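Local structure of phosphoribosylaminoimidazole-succinocarboxamide synthase (Pyrococcus horikoshii, 3U55) at residues L88-R93 and V117-K122. The protein catalyses the ATP-dependent ligation of L-aspartate to carboxyaminoimidazole ribonucleotide, forming SAICAR in de novo purine biosynthesis. Sequence-based numbering, arbitrary orientation.
Sequences LEVVVR and VELYYK. With SO4 (sulfate ion), chain B.
Glu118 OE1 is gripped from opposite faces of its carboxylate: Arg93 NH1 donates to it at 3.0 Å in a salt bridge, close to the guanidinium plane, and the phenol Tyr120 OH donates at 2.6 Å from above the carboxylate. A bend at chi3 (76°) lifts Arg93 NE off the sheet and leaves NH1 facing Glu118 OE1. Arg93 NH2 points at a sulfate ion, probably from the crystallisation liquor, which is also hydrogen-bonded to Ser99 N and Arg198 NH1.

Beneath these groups, strands 88-93 and 117-121 run antiparallel, in a sheet where 84-93 lies between 111-121 and 169-180. Glu89–Tyr120 and Val91–Glu118 are hydrogen-bonded pairs. Beta-branched Val91 suits its place because CG2 meets the ring obliquely, 3.7 Å from Tyr120 CE2. On the other face Val90 CG1 meets Val117 CG1 at 3.8 Å; compact Val92 and Val117 suit helix 143-165, while Leu88 and Leu119 reach Ile131. At the far end Lys122 NZ bridges to the anti lone pair of Glu89 OE1 and to Glu177.

The sheet thus separates an apolar face from a mixed one, where Glu118 partly offsets the charge of Arg93, yet other guanidinium N-H groups can still face an anion, as the sulfate suggests.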
loop_
_atom_site.group_PDB
_atom_site.type_symbol
_atom_site.label_atom_id
_atom_site.label_comp_id
_atom_site.label_asym_id
_atom_site.label_seq_id
_atom_site.Cartn_x
_atom_site.Cartn_y
_atom_site.Cartn_z
ATOM N N LEU A 88 -13.720 1.662 1.721
ATOM C CA LEU A 88 -12.693 0.667 1.411
ATOM C C LEU A 88 -13.141 -0.340 0.375
ATOM O O LEU A 88 -14.312 -0.709 0.316
ATOM C CB LEU A 88 -12.283 -0.115 2.668
ATOM C CG LEU A 88 -11.715 0.614 3.888
ATOM C CD1 LEU A 88 -11.603 -0.361 5.070
ATOM C CD2 LEU A 88 -10.365 1.259 3.571
ATOM N N GLU A 89 -12.181 -0.788 -0.433
ATOM C CA GLU A 89 -12.310 -2.034 -1.168
ATOM C C GLU A 89 -11.248 -2.975 -0.603
ATOM O O GLU A 89 -10.075 -2.618 -0.529
ATOM C CB GLU A 89 -12.131 -1.806 -2.670
ATOM C CG GLU A 89 -13.319 -1.065 -3.294
ATOM C CD GLU A 89 -13.089 -0.645 -4.740
ATOM O OE1 GLU A 89 -13.958 0.071 -5.281
ATOM O OE2 GLU A 89 -12.052 -1.022 -5.332
ATOM N N VAL A 90 -11.679 -4.150 -0.161
ATOM C CA VAL A 90 -10.784 -5.105 0.495
ATOM C C VAL A 90 -10.593 -6.269 -0.458
ATOM O O VAL A 90 -11.548 -6.972 -0.791
ATOM C CB VAL A 90 -11.353 -5.581 1.848
ATOM C CG1 VAL A 90 -10.386 -6.541 2.558
ATOM C CG2 VAL A 90 -11.656 -4.381 2.748
ATOM N N VAL A 91 -9.360 -6.451 -0.915
ATOM C CA VAL A 91 -9.071 -7.478 -1.911
ATOM C C VAL A 91 -8.276 -8.633 -1.278
ATOM O O VAL A 91 -7.223 -8.409 -0.681
ATOM C CB VAL A 91 -8.310 -6.869 -3.117
ATOM C CG1 VAL A 91 -8.005 -7.937 -4.148
ATOM C CG2 VAL A 91 -9.113 -5.699 -3.737
ATOM N N VAL A 92 -8.786 -9.856 -1.406
ATOM C CA VAL A 92 -8.069 -11.048 -0.940
ATOM C C VAL A 92 -7.578 -11.811 -2.163
ATOM O O VAL A 92 -8.341 -12.029 -3.089
ATOM C CB VAL A 92 -8.956 -11.965 -0.048
ATOM C CG1 VAL A 92 -8.149 -13.156 0.492
ATOM C CG2 VAL A 92 -9.525 -11.196 1.126
ATOM N N ARG A 93 -6.309 -12.216 -2.158
ATOM C CA ARG A 93 -5.706 -12.859 -3.332
ATOM C C ARG A 93 -5.008 -14.169 -2.936
ATOM O O ARG A 93 -4.188 -14.197 -2.014
ATOM C CB ARG A 93 -4.730 -11.894 -4.039
ATOM C CG ARG A 93 -5.106 -10.387 -3.897
ATOM C CD ARG A 93 -4.203 -9.441 -4.721
ATOM N NE ARG A 93 -4.582 -9.506 -6.122
ATOM C CZ ARG A 93 -5.062 -8.510 -6.862
ATOM N NH1 ARG A 93 -5.204 -7.266 -6.397
ATOM N NH2 ARG A 93 -5.380 -8.775 -8.113
ATOM N N VAL A 117 -3.892 -9.764 1.591
ATOM C CA VAL A 117 -5.042 -8.855 1.744
ATOM C C VAL A 117 -4.562 -7.445 1.440
ATOM O O VAL A 117 -3.542 -7.001 1.979
ATOM C CB VAL A 117 -5.676 -8.922 3.166
ATOM C CG1 VAL A 117 -6.887 -7.974 3.283
ATOM C CG2 VAL A 117 -6.092 -10.350 3.508
ATOM N N GLU A 118 -5.281 -6.763 0.550
ATOM C CA GLU A 118 -4.950 -5.396 0.169
ATOM C C GLU A 118 -6.124 -4.494 0.483
ATOM O O GLU A 118 -7.284 -4.869 0.275
ATOM C CB GLU A 118 -4.619 -5.296 -1.323
ATOM C CG GLU A 118 -3.369 -6.071 -1.740
ATOM C CD GLU A 118 -3.232 -6.220 -3.249
ATOM O OE1 GLU A 118 -4.173 -5.878 -3.997
ATOM O OE2 GLU A 118 -2.178 -6.710 -3.695
ATOM N N LEU A 119 -5.818 -3.310 1.003
ATOM C CA LEU A 119 -6.848 -2.304 1.266
ATOM C C LEU A 119 -6.731 -1.194 0.238
ATOM O O LEU A 119 -5.630 -0.705 -0.026
ATOM C CB LEU A 119 -6.678 -1.715 2.670
ATOM C CG LEU A 119 -6.637 -2.718 3.831
ATOM C CD1 LEU A 119 -6.245 -2.033 5.140
ATOM C CD2 LEU A 119 -7.988 -3.406 3.972
ATOM N N TYR A 120 -7.868 -0.808 -0.334
ATOM C CA TYR A 120 -7.933 0.296 -1.285
ATOM C C TYR A 120 -8.889 1.348 -0.768
ATOM O O TYR A 120 -9.975 1.038 -0.286
ATOM C CB TYR A 120 -8.355 -0.174 -2.680
ATOM C CG TYR A 120 -7.320 -1.055 -3.324
ATOM C CD1 TYR A 120 -6.323 -0.512 -4.135
ATOM C CD2 TYR A 120 -7.318 -2.435 -3.100
ATOM C CE1 TYR A 120 -5.349 -1.312 -4.710
ATOM C CE2 TYR A 120 -6.352 -3.248 -3.674
ATOM C CZ TYR A 120 -5.374 -2.679 -4.482
ATOM O OH TYR A 120 -4.410 -3.474 -5.048
ATOM N N TYR A 121 -8.449 2.591 -0.840
ATOM C CA TYR A 121 -9.268 3.720 -0.422
ATOM C C TYR A 121 -10.231 4.097 -1.548
ATOM O O TYR A 121 -9.797 4.469 -2.634
ATOM C CB TYR A 121 -8.352 4.887 -0.049
ATOM C CG TYR A 121 -9.043 6.209 0.199
ATOM C CD1 TYR A 121 -10.258 6.276 0.882
ATOM C CD2 TYR A 121 -8.458 7.401 -0.226
ATOM C CE1 TYR A 121 -10.890 7.510 1.116
ATOM C CE2 TYR A 121 -9.076 8.628 0.007
ATOM C CZ TYR A 121 -10.287 8.673 0.669
ATOM O OH TYR A 121 -10.883 9.901 0.891
ATOM N N LYS A 122 -11.535 3.991 -1.292
ATOM C CA LYS A 122 -12.542 4.345 -2.299
ATOM C C LYS A 122 -12.612 5.859 -2.454
ATOM O O LYS A 122 -13.102 6.561 -1.571
ATOM C CB LYS A 122 -13.917 3.777 -1.942
ATOM C CG LYS A 122 -14.061 2.283 -2.174
ATOM C CD LYS A 122 -15.453 1.776 -1.773
ATOM C CE LYS A 122 -16.549 2.257 -2.723
ATOM N NZ LYS A 122 -16.579 1.460 -3.978
HETATM S S SO4 B . -7.178 -5.944 -9.705
HETATM O O1 SO4 B . -6.249 -7.060 -9.683
HETATM O O2 SO4 B . -8.521 -6.405 -10.039
HETATM O O3 SO4 B . -7.158 -5.314 -8.385
HETATM O O4 SO4 B . -6.761 -4.984 -10.719
#